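Local coordinates for benzoylformate Decarboxylase (Polynucleobacter necessarius, PDB 4K9Q), which probably catalyses the thiamine diphosphate- and magnesium-dependent decarboxylation of benzoylformate to benzaldehyde, at residues R2-I7 with D134-F139; F9-K14 with D171-V176; T30-F35 with I66-T71. All blocks are in the same frame, centred on the assembly; numbering follows the deposited sequence. Where two conformers were deposited one is given.

Contact 1: R2-I7 with D134-F139; sequences RTVKEI and DVPGAF
V4 and I7, on the first turn of helix 4-15, lie beside V135 and P136, on the first turn of helix 135-147; the CA atoms of V4 and V135 lie 6.9 Å apart and those of I7 and P136 6.6 Å. The side chains meet by apolar contacts alone, and no hydrogen bond crosses. V4 reaches over with CG1, which stops 3.6 Å from CB of V135 and also touches V135 CG1. Two torsions set up this meeting: each valine holds its CG1 opposite its own backbone N (chi1 170° in both), and the two side chains cross at about a right angle. V4 CG1 makes a looser contact with CD of P136, 4.3 Å away. One turn on, I7 uses its branch methyl. CG2 of I7 rests 3.7 Å from CG of P136 and also touches the CB beside it. The rigid proline ring thus serves both residues of the first helix. All four touching residues are buried. T3 caps this helix at its N-terminus: OG1 of T3 accepts from E6 N at 3.0 Å, in a fairly straight bond of 162°. That fixes the start of the turn that carries V4 and I7. Strand 2-3, just before the helix, pairs antiparallel with strand 166-167. I167 of that strand touches V4, I7 and P136. T8, next along helix 4-15, packs against V135 and P136. F139 continues the apolar layer to L156 and L158 of strand 154-159, in the parallel sheet.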
loop_
_atom_site.group_PDB
_atom_site.type_symbol
_atom_site.label_atom_id
_atom_site.label_comp_id
_atom_site.label_asym_id
_atom_site.label_seq_id
_atom_site.Cartn_x
_atom_site.Cartn_y
_atom_site.Cartn_z
ATOM N N ARG A 2 -3.667 -13.192 -33.374
ATOM C CA ARG A 2 -3.517 -11.798 -33.764
ATOM C C ARG A 2 -2.667 -11.073 -32.727
ATOM O O ARG A 2 -2.375 -11.627 -31.672
ATOM C CB ARG A 2 -4.884 -11.129 -33.922
ATOM C CG ARG A 2 -5.588 -11.500 -35.218
ATOM C CD ARG A 2 -6.871 -10.715 -35.424
ATOM N NE ARG A 2 -7.149 -10.543 -36.848
ATOM C CZ ARG A 2 -7.899 -11.364 -37.574
ATOM N NH1 ARG A 2 -8.083 -11.119 -38.868
ATOM N NH2 ARG A 2 -8.465 -12.427 -37.011
ATOM N N THR A 3 -2.256 -9.841 -33.023
ATOM C CA THR A 3 -1.451 -9.108 -32.047
ATOM C C THR A 3 -2.324 -8.671 -30.880
ATOM O O THR A 3 -3.524 -8.450 -31.035
ATOM C CB THR A 3 -0.796 -7.842 -32.632
ATOM O OG1 THR A 3 -1.814 -6.937 -33.080
ATOM C CG2 THR A 3 0.132 -8.195 -33.793
ATOM N N VAL A 4 -1.706 -8.549 -29.713
ATOM C CA VAL A 4 -2.369 -7.972 -28.553
ATOM C C VAL A 4 -3.060 -6.658 -28.944
ATOM O O VAL A 4 -4.207 -6.408 -28.575
ATOM C CB VAL A 4 -1.352 -7.713 -27.425
ATOM C CG1 VAL A 4 -1.993 -6.886 -26.297
ATOM C CG2 VAL A 4 -0.751 -9.026 -26.908
ATOM N N LYS A 5 -2.371 -5.819 -29.715
ATOM C CA LYS A 5 -2.940 -4.531 -30.099
ATOM C C LYS A 5 -4.226 -4.690 -30.927
ATOM O O LYS A 5 -5.243 -4.051 -30.638
ATOM C CB LYS A 5 -1.912 -3.672 -30.849
ATOM C CG LYS A 5 -2.427 -2.270 -31.193
ATOM C CD LYS A 5 -1.298 -1.330 -31.595
ATOM C CE LYS A 5 -0.660 -1.723 -32.921
ATOM N NZ LYS A 5 -1.542 -1.449 -34.088
ATOM N N GLU A 6 -4.189 -5.549 -31.942
ATOM C CA GLU A 6 -5.367 -5.712 -32.791
ATOM C C GLU A 6 -6.567 -6.227 -31.987
ATOM O O GLU A 6 -7.679 -5.726 -32.126
ATOM C CB GLU A 6 -5.086 -6.625 -33.991
ATOM C CG GLU A 6 -6.222 -6.599 -35.001
ATOM C CD GLU A 6 -5.921 -7.362 -36.277
ATOM O OE1 GLU A 6 -4.773 -7.818 -36.454
ATOM O OE2 GLU A 6 -6.845 -7.505 -37.104
ATOM N N ILE A 7 -6.329 -7.219 -31.136
ATOM C CA ILE A 7 -7.389 -7.787 -30.305
ATOM C C ILE A 7 -7.952 -6.766 -29.313
ATOM O O ILE A 7 -9.157 -6.704 -29.080
ATOM C CB ILE A 7 -6.878 -9.027 -29.569
ATOM C CG1 ILE A 7 -6.480 -10.088 -30.602
ATOM C CG2 ILE A 7 -7.923 -9.550 -28.578
ATOM C CD1 ILE A 7 -5.664 -11.227 -30.029
ATOM N N ASP A 134 -2.730 -11.602 -21.399
ATOM C CA ASP A 134 -3.771 -11.126 -20.498
ATOM C C ASP A 134 -4.211 -9.689 -20.744
ATOM O O ASP A 134 -5.139 -9.208 -20.081
ATOM C CB ASP A 134 -3.308 -11.242 -19.048
ATOM C CG ASP A 134 -3.028 -12.682 -18.642
ATOM O OD1 ASP A 134 -3.748 -13.593 -19.109
ATOM O OD2 ASP A 134 -2.083 -12.897 -17.861
ATOM N N VAL A 135 -3.567 -8.996 -21.685
ATOM C CA VAL A 135 -3.866 -7.574 -21.865
ATOM C C VAL A 135 -5.325 -7.294 -22.271
ATOM O O VAL A 135 -5.984 -6.451 -21.652
ATOM C CB VAL A 135 -2.833 -6.858 -22.789
ATOM C CG1 VAL A 135 -3.311 -5.440 -23.147
ATOM C CG2 VAL A 135 -1.454 -6.841 -22.127
ATOM N N PRO A 136 -5.839 -7.989 -23.304
ATOM C CA PRO A 136 -7.243 -7.760 -23.664
ATOM C C PRO A 136 -8.181 -8.049 -22.498
ATOM O O PRO A 136 -9.063 -7.233 -22.215
ATOM C CB PRO A 136 -7.484 -8.741 -24.818
ATOM C CG PRO A 136 -6.113 -8.978 -25.401
ATOM C CD PRO A 136 -5.175 -8.932 -24.226
ATOM N N GLY A 137 -7.984 -9.174 -21.816
ATOM C CA GLY A 137 -8.807 -9.489 -20.660
ATOM C C GLY A 137 -8.709 -8.458 -19.548
ATOM O O GLY A 137 -9.686 -8.224 -18.838
ATOM N N ALA A 138 -7.529 -7.857 -19.384
ATOM C CA ALA A 138 -7.331 -6.806 -18.377
ATOM C C ALA A 138 -8.126 -5.544 -18.728
ATOM O O ALA A 138 -8.688 -4.875 -17.840
ATOM C CB ALA A 138 -5.848 -6.494 -18.203
ATOM N N PHE A 139 -8.185 -5.216 -20.020
ATOM C CA PHE A 139 -9.055 -4.131 -20.459
ATOM C C PHE A 139 -10.533 -4.426 -20.169
ATOM O O PHE A 139 -11.282 -3.538 -19.740
ATOM C CB PHE A 139 -8.833 -3.798 -21.938
ATOM C CG PHE A 139 -7.739 -2.785 -22.173
ATOM C CD1 PHE A 139 -8.043 -1.439 -22.303
ATOM C CD2 PHE A 139 -6.412 -3.182 -22.248
ATOM C CE1 PHE A 139 -7.039 -0.487 -22.524
ATOM C CE2 PHE A 139 -5.399 -2.239 -22.476
ATOM C CZ PHE A 139 -5.718 -0.891 -22.610
#

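Contact 2: F9-K14 with D171-V176; sequences FDLLRK and DVARTV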
loop_
_atom_site.group_PDB
_atom_site.type_symbol
_atom_site.label_atom_id
_atom_site.label_comp_id
_atom_site.label_asym_id
_atom_site.label_seq_id
_atom_site.Cartn_x
_atom_site.Cartn_y
_atom_site.Cartn_z
ATOM N N PHE A 9 -7.886 -3.358 -29.539
ATOM C CA PHE A 9 -8.666 -2.328 -30.205
ATOM C C PHE A 9 -10.022 -2.880 -30.656
ATOM O O PHE A 9 -11.041 -2.181 -30.568
ATOM C CB PHE A 9 -7.881 -1.678 -31.350
ATOM C CG PHE A 9 -6.994 -0.556 -30.897
ATOM C CD1 PHE A 9 -7.473 0.744 -30.846
ATOM C CD2 PHE A 9 -5.689 -0.798 -30.500
ATOM C CE1 PHE A 9 -6.659 1.785 -30.412
ATOM C CE2 PHE A 9 -4.873 0.235 -30.065
ATOM C CZ PHE A 9 -5.360 1.526 -30.022
ATOM N N ASP A 10 -10.048 -4.141 -31.084
ATOM C CA ASP A 10 -11.321 -4.776 -31.433
ATOM C C ASP A 10 -12.268 -4.887 -30.228
ATOM O O ASP A 10 -13.475 -4.668 -30.352
ATOM C CB ASP A 10 -11.107 -6.141 -32.080
ATOM C CG ASP A 10 -10.926 -6.054 -33.593
ATOM O OD1 ASP A 10 -11.233 -4.994 -34.191
ATOM O OD2 ASP A 10 -10.489 -7.062 -34.182
ATOM N N LEU A 11 -11.722 -5.218 -29.061
ATOM C CA LEU A 11 -12.516 -5.204 -27.833
ATOM C C LEU A 11 -13.076 -3.810 -27.556
ATOM O O LEU A 11 -14.254 -3.648 -27.237
ATOM C CB LEU A 11 -11.686 -5.694 -26.637
ATOM C CG LEU A 11 -12.353 -5.541 -25.267
ATOM C CD1 LEU A 11 -13.558 -6.468 -25.153
ATOM C CD2 LEU A 11 -11.360 -5.830 -24.160
ATOM N N LEU A 12 -12.226 -2.798 -27.682
ATOM C CA LEU A 12 -12.642 -1.438 -27.394
ATOM C C LEU A 12 -13.759 -1.011 -28.341
ATOM O O LEU A 12 -14.684 -0.317 -27.938
ATOM C CB LEU A 12 -11.439 -0.490 -27.447
ATOM C CG LEU A 12 -10.440 -0.703 -26.303
ATOM C CD1 LEU A 12 -9.205 0.164 -26.502
ATOM C CD2 LEU A 12 -11.091 -0.430 -24.939
ATOM N N ARG A 13 -13.692 -1.454 -29.597
ATOM C CA ARG A 13 -14.788 -1.205 -30.533
ATOM C C ARG A 13 -16.083 -1.832 -30.040
ATOM O O ARG A 13 -17.135 -1.190 -30.053
ATOM C CB ARG A 13 -14.461 -1.776 -31.913
ATOM C CG ARG A 13 -13.476 -0.945 -32.679
ATOM C CD ARG A 13 -13.231 -1.530 -34.068
ATOM N NE ARG A 13 -12.198 -0.755 -34.728
ATOM C CZ ARG A 13 -10.918 -1.090 -34.753
ATOM N NH1 ARG A 13 -10.509 -2.214 -34.177
ATOM N NH2 ARG A 13 -10.050 -0.297 -35.357
ATOM N N LYS A 14 -16.003 -3.087 -29.610
ATOM C CA LYS A 14 -17.161 -3.803 -29.104
ATOM C C LYS A 14 -17.757 -3.109 -27.875
ATOM O O LYS A 14 -18.980 -3.009 -27.743
ATOM C CB LYS A 14 -16.774 -5.251 -28.783
ATOM C CG LYS A 14 -17.888 -6.094 -28.193
ATOM C CD LYS A 14 -19.044 -6.241 -29.157
ATOM C CE LYS A 14 -20.023 -7.302 -28.664
ATOM N NZ LYS A 14 -21.129 -7.511 -29.642
ATOM N N ASP A 171 -12.106 -14.721 -27.079
ATOM C CA ASP A 171 -13.202 -13.776 -26.941
ATOM C C ASP A 171 -13.313 -13.380 -25.475
ATOM O O ASP A 171 -13.756 -14.179 -24.650
ATOM C CB ASP A 171 -14.507 -14.422 -27.416
ATOM C CG ASP A 171 -15.654 -13.433 -27.496
ATOM O OD1 ASP A 171 -15.411 -12.266 -27.869
ATOM O OD2 ASP A 171 -16.799 -13.825 -27.188
ATOM N N VAL A 172 -12.892 -12.161 -25.138
ATOM C CA VAL A 172 -12.938 -11.747 -23.739
ATOM C C VAL A 172 -14.093 -10.807 -23.432
ATOM O O VAL A 172 -14.344 -10.511 -22.267
ATOM C CB VAL A 172 -11.611 -11.102 -23.250
ATOM C CG1 VAL A 172 -10.434 -12.040 -23.488
ATOM C CG2 VAL A 172 -11.389 -9.752 -23.908
ATOM N N ALA A 173 -14.802 -10.345 -24.456
ATOM C CA ALA A 173 -15.878 -9.382 -24.231
ATOM C C ALA A 173 -17.001 -9.920 -23.341
ATOM O O ALA A 173 -17.472 -11.045 -23.526
ATOM C CB ALA A 173 -16.447 -8.879 -25.553
ATOM N N ARG A 174 -17.428 -9.083 -22.397
ATOM C CA ARG A 174 -18.491 -9.401 -21.446
ATOM C C ARG A 174 -19.347 -8.154 -21.266
ATOM O O ARG A 174 -18.980 -7.075 -21.747
ATOM C CB ARG A 174 -17.894 -9.804 -20.097
ATOM C CG ARG A 174 -17.124 -11.125 -20.123
ATOM C CD ARG A 174 -16.633 -11.506 -18.724
ATOM N NE ARG A 174 -15.452 -10.763 -18.269
ATOM C CZ ARG A 174 -15.441 -9.926 -17.235
ATOM N NH1 ARG A 174 -14.303 -9.342 -16.865
ATOM N NH2 ARG A 174 -16.560 -9.669 -16.563
ATOM N N THR A 175 -20.486 -8.293 -20.589
ATOM C CA THR A 175 -21.256 -7.129 -20.165
ATOM C C THR A 175 -21.528 -7.175 -18.660
ATOM O O THR A 175 -21.486 -8.243 -18.041
ATOM C CB THR A 175 -22.596 -6.978 -20.925
ATOM O OG1 THR A 175 -23.499 -8.012 -20.522
ATOM C CG2 THR A 175 -22.385 -7.047 -22.433
ATOM N N VAL A 176 -21.801 -6.009 -18.084
ATOM C CA VAL A 176 -22.040 -5.893 -16.648
ATOM C C VAL A 176 -23.224 -4.974 -16.396
ATOM O O VAL A 176 -23.670 -4.248 -17.288
ATOM C CB VAL A 176 -20.808 -5.318 -15.904
ATOM C CG1 VAL A 176 -19.607 -6.235 -16.062
ATOM C CG2 VAL A 176 -20.478 -3.895 -16.399
#
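L11, in the middle of helix 4-15, packs on V172 and A173 of the loop that follows strand 166-167 and leads the chain onward to strand 180-181. The helix belongs to the N-terminal thiamine diphosphate-binding domain, and the loop passes over L11 and K14 without regular structure. The nearest backbone approach is 6.5 Å, between the CA atoms of L11 and A173. L11 divides its two methyls between neighbouring loop residues. CD1 goes to A173, 3.8 Å from its CB and just as near its CA. CD2 goes to V172 CG2, at 3.9 Å, and the two side chains cross at about a right angle. V172 offers that methyl because its CG2 sits between the backbone N and the carbonyl carbon (chi1 -55°). K14, one turn after L11, adds only the base of its chain: CG lies 4.1 Å from A173 CB, at the more exposed border. A173 is therefore touched by two residues on successive turns of one helix. L11 is buried, and it also leans on F139 of helix 135-147. Beyond the contact, T175 OG1 is hydrogen-bonded to D309 of the third subunit, a neighbouring copy, and R174 NH1 to S303 O of that subunit. This is plain apolar packing far from the cofactor. Helices 4-15 and 135-147 belong to an alpha/beta domain with a six-stranded parallel sheet of strand order 2-1-3-4-6-5, and the loop packs on both.

Contact 3: T30-F35 with I66-T71; sequences TFLKDF and IVNIHT. With TPP (thiamine diphosphate), chain D.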
loop_
_atom_site.group_PDB
_atom_site.type_symbol
_atom_site.label_atom_id
_atom_site.label_comp_id
_atom_site.label_asym_id
_atom_site.label_seq_id
_atom_site.Cartn_x
_atom_site.Cartn_y
_atom_site.Cartn_z
ATOM N N THR A 30 4.160 2.059 -29.006
ATOM C CA THR A 30 3.737 0.764 -29.530
ATOM C C THR A 30 2.219 0.560 -29.410
ATOM O O THR A 30 1.613 -0.160 -30.201
ATOM C CB THR A 30 4.494 -0.387 -28.847
ATOM O OG1 THR A 30 4.462 -0.199 -27.428
ATOM C CG2 THR A 30 5.947 -0.389 -29.303
ATOM N N PHE A 31 1.614 1.198 -28.413
ATOM C CA PHE A 31 0.157 1.202 -28.285
ATOM C C PHE A 31 -0.488 2.087 -29.354
ATOM O O PHE A 31 -1.535 1.751 -29.912
ATOM C CB PHE A 31 -0.241 1.695 -26.888
ATOM C CG PHE A 31 -1.714 1.934 -26.722
ATOM C CD1 PHE A 31 -2.615 0.885 -26.800
ATOM C CD2 PHE A 31 -2.197 3.218 -26.477
ATOM C CE1 PHE A 31 -3.973 1.101 -26.639
ATOM C CE2 PHE A 31 -3.564 3.447 -26.310
ATOM C CZ PHE A 31 -4.452 2.391 -26.396
ATOM N N LEU A 32 0.156 3.215 -29.648
ATOM C CA LEU A 32 -0.412 4.222 -30.538
ATOM C C LEU A 32 -0.024 4.050 -32.006
ATOM O O LEU A 32 -0.548 4.743 -32.866
ATOM C CB LEU A 32 0.011 5.616 -30.075
ATOM C CG LEU A 32 -0.449 6.021 -28.669
ATOM C CD1 LEU A 32 0.185 7.339 -28.296
ATOM C CD2 LEU A 32 -1.970 6.116 -28.577
ATOM N N LYS A 33 0.894 3.132 -32.287
ATOM C CA LYS A 33 1.295 2.846 -33.659
ATOM C C LYS A 33 0.084 2.578 -34.554
ATOM O O LYS A 33 -0.811 1.818 -34.181
ATOM C CB LYS A 33 2.240 1.638 -33.660
ATOM C CG LYS A 33 2.545 1.065 -35.035
ATOM C CD LYS A 33 3.539 -0.083 -34.903
ATOM C CE LYS A 33 3.777 -0.778 -36.226
ATOM N NZ LYS A 33 2.555 -1.476 -36.701
ATOM N N ASP A 34 0.068 3.200 -35.732
ATOM C CA ASP A 34 -1.031 3.052 -36.684
ATOM C C ASP A 34 -2.391 3.273 -36.018
ATOM O O ASP A 34 -3.338 2.526 -36.251
ATOM C CB ASP A 34 -0.988 1.671 -37.337
ATOM C CG ASP A 34 0.226 1.482 -38.232
ATOM O OD1 ASP A 34 0.628 2.457 -38.898
ATOM O OD2 ASP A 34 0.775 0.360 -38.263
ATOM N N PHE A 35 -2.478 4.300 -35.183
ATOM C CA PHE A 35 -3.716 4.600 -34.483
ATOM C C PHE A 35 -4.873 4.596 -35.484
ATOM O O PHE A 35 -4.797 5.245 -36.527
ATOM C CB PHE A 35 -3.612 5.950 -33.776
ATOM C CG PHE A 35 -4.669 6.155 -32.731
ATOM C CD1 PHE A 35 -5.805 6.896 -33.011
ATOM C CD2 PHE A 35 -4.534 5.581 -31.479
ATOM C CE1 PHE A 35 -6.783 7.076 -32.047
ATOM C CE2 PHE A 35 -5.510 5.751 -30.515
ATOM C CZ PHE A 35 -6.635 6.499 -30.803
ATOM N N ILE A 66 -10.704 6.442 -22.517
ATOM C CA ILE A 66 -9.356 5.994 -22.189
ATOM C C ILE A 66 -8.412 7.180 -22.041
ATOM O O ILE A 66 -8.415 8.095 -22.865
ATOM C CB ILE A 66 -8.803 5.042 -23.256
ATOM C CG1 ILE A 66 -9.601 3.735 -23.245
ATOM C CG2 ILE A 66 -7.330 4.767 -23.003
ATOM C CD1 ILE A 66 -9.243 2.826 -24.372
ATOM N N VAL A 67 -7.635 7.167 -20.964
ATOM C CA VAL A 67 -6.533 8.090 -20.764
ATOM C C VAL A 67 -5.256 7.300 -21.070
ATOM O O VAL A 67 -5.099 6.172 -20.619
ATOM C CB VAL A 67 -6.515 8.614 -19.304
ATOM C CG1 VAL A 67 -5.165 9.245 -18.955
ATOM C CG2 VAL A 67 -7.653 9.612 -19.084
ATOM N N ASN A 68 -4.357 7.869 -21.863
ATOM C CA ASN A 68 -3.087 7.208 -22.158
ATOM C C ASN A 68 -1.966 8.184 -21.832
ATOM O O ASN A 68 -1.808 9.206 -22.506
ATOM C CB ASN A 68 -3.028 6.774 -23.627
ATOM C CG ASN A 68 -1.801 5.930 -23.948
ATOM O OD1 ASN A 68 -1.050 6.245 -24.875
ATOM N ND2 ASN A 68 -1.602 4.846 -23.197
ATOM N N ILE A 69 -1.210 7.881 -20.780
ATOM C CA ILE A 69 -0.144 8.767 -20.339
ATOM C C ILE A 69 1.164 8.016 -20.133
ATOM O O ILE A 69 1.212 6.784 -20.233
ATOM C CB ILE A 69 -0.556 9.565 -19.088
ATOM C CG1 ILE A 69 -0.900 8.623 -17.926
ATOM C CG2 ILE A 69 -1.735 10.493 -19.412
ATOM C CD1 ILE A 69 -1.551 9.352 -16.748
ATOM N N HIS A 70 2.224 8.766 -19.857
ATOM C CA HIS A 70 3.572 8.232 -19.979
ATOM C C HIS A 70 4.138 7.765 -18.648
ATOM O O HIS A 70 4.663 8.562 -17.880
ATOM C CB HIS A 70 4.500 9.285 -20.572
ATOM C CG HIS A 70 5.920 8.827 -20.716
ATOM N ND1 HIS A 70 6.274 7.712 -21.448
ATOM C CD2 HIS A 70 7.074 9.340 -20.228
ATOM C CE1 HIS A 70 7.587 7.564 -21.409
ATOM N NE2 HIS A 70 8.095 8.545 -20.683
ATOM N N THR A 71 4.053 6.460 -18.412
ATOM C CA THR A 71 4.662 5.815 -17.250
ATOM C C THR A 71 4.426 6.574 -15.923
ATOM O O THR A 71 3.366 7.183 -15.735
ATOM C CB THR A 71 6.145 5.429 -17.554
ATOM O OG1 THR A 71 6.687 4.638 -16.486
ATOM C CG2 THR A 71 7.032 6.657 -17.815
HETATM N "N1'" TPP D . 5.120 13.439 -20.048
HETATM C "C2'" TPP D . 6.024 13.592 -19.008
HETATM C CM2 TPP D . 5.589 14.200 -17.707
HETATM N "N3'" TPP D . 7.334 13.172 -19.141
HETATM C "C4'" TPP D . 7.753 12.604 -20.318
HETATM N "N4'" TPP D . 9.012 12.188 -20.435
HETATM C "C5'" TPP D . 6.860 12.480 -21.384
HETATM C "C6'" TPP D . 5.533 12.882 -21.248
HETATM C "C7'" TPP D . 7.319 11.854 -22.676
HETATM N N3 TPP D . 8.228 12.637 -23.502
HETATM C C2 TPP D . 9.598 12.440 -23.571
HETATM S S1 TPP D . 10.356 13.427 -24.593
HETATM C C5 TPP D . 8.963 14.140 -24.998
HETATM C C4 TPP D . 7.843 13.626 -24.350
HETATM C CM4 TPP D . 6.423 14.101 -24.533
HETATM C C6 TPP D . 9.047 15.225 -26.034
HETATM C C7 TPP D . 9.879 16.435 -25.643
HETATM O O7 TPP D . 9.601 17.400 -26.631
HETATM P PA TPP D . 10.347 18.825 -26.651
HETATM O O1A TPP D . 10.435 19.346 -25.245
HETATM O O2A TPP D . 9.618 19.779 -27.541
HETATM O O3A TPP D . 11.854 18.472 -27.085
HETATM P PB TPP D . 12.398 18.014 -28.527
HETATM O O1B TPP D . 12.475 16.522 -28.492
HETATM O O2B TPP D . 13.773 18.627 -28.664
HETATM O O3B TPP D . 11.470 18.445 -29.617
#
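Strand 66-69 is an inner strand of the parallel sheet in the N-terminal thiamine diphosphate-binding domain, and N68 on it meets F31 and L32 of the short helix 29-32. Near the plane of the F31 ring, N68 OD1 lies at the edge, 3.6 Å from CD2. The amide is tilted 54° from that ring, and the two side chains slide past each other in opposite directions. L32 comes from the opposite direction to N68 and meets OD1 with CG and both methyls, each 3.8 Å away. F31 reaches the strand because its CG is held opposite the backbone N (chi1 171°). On the other branch of the amide, N68 ND2 is hydrogen-bonded to T95 OG1 of the adjoining strand 93-98. A leucine here would probably cost T95 OG1 its bond from the amide, leaving it V67 O. Past the strand, the chain reaches a cofactor whose hydrogen bonds include several to the fourth subunit, among them S431 and I461. H70 ND1 is hydrogen-bonded to E28 OE1. One face of the H70 ring carries T71 CG2 and the other TPP C7', and H70 CD2 lies 3.3 Å from TPP C4'.

Overall arrangement
Contacts 1 and 2 share helix 4-15 and have centres about 10 Å apart. They meet where P136 O lies 3.3 Å from L11 CD2. Along the chain their segments alternate, helix 135-147 coming before the loop. Contact 3 is nested inside the loops closed by both. Its centre is about 14 Å from that of contact 1 and 18 Å from that of contact 2. K5 of contact 1 touches it, with CD 3.4 Å from T30 O. F9 joins it to the helix, with F9 CE2 3.6 Å from F31 CE1, as does L12 CD1 at 3.4 Å from I66 CD1. Contact 3 leads to the cofactor, through H70; contacts 1 and 2 lie away from it.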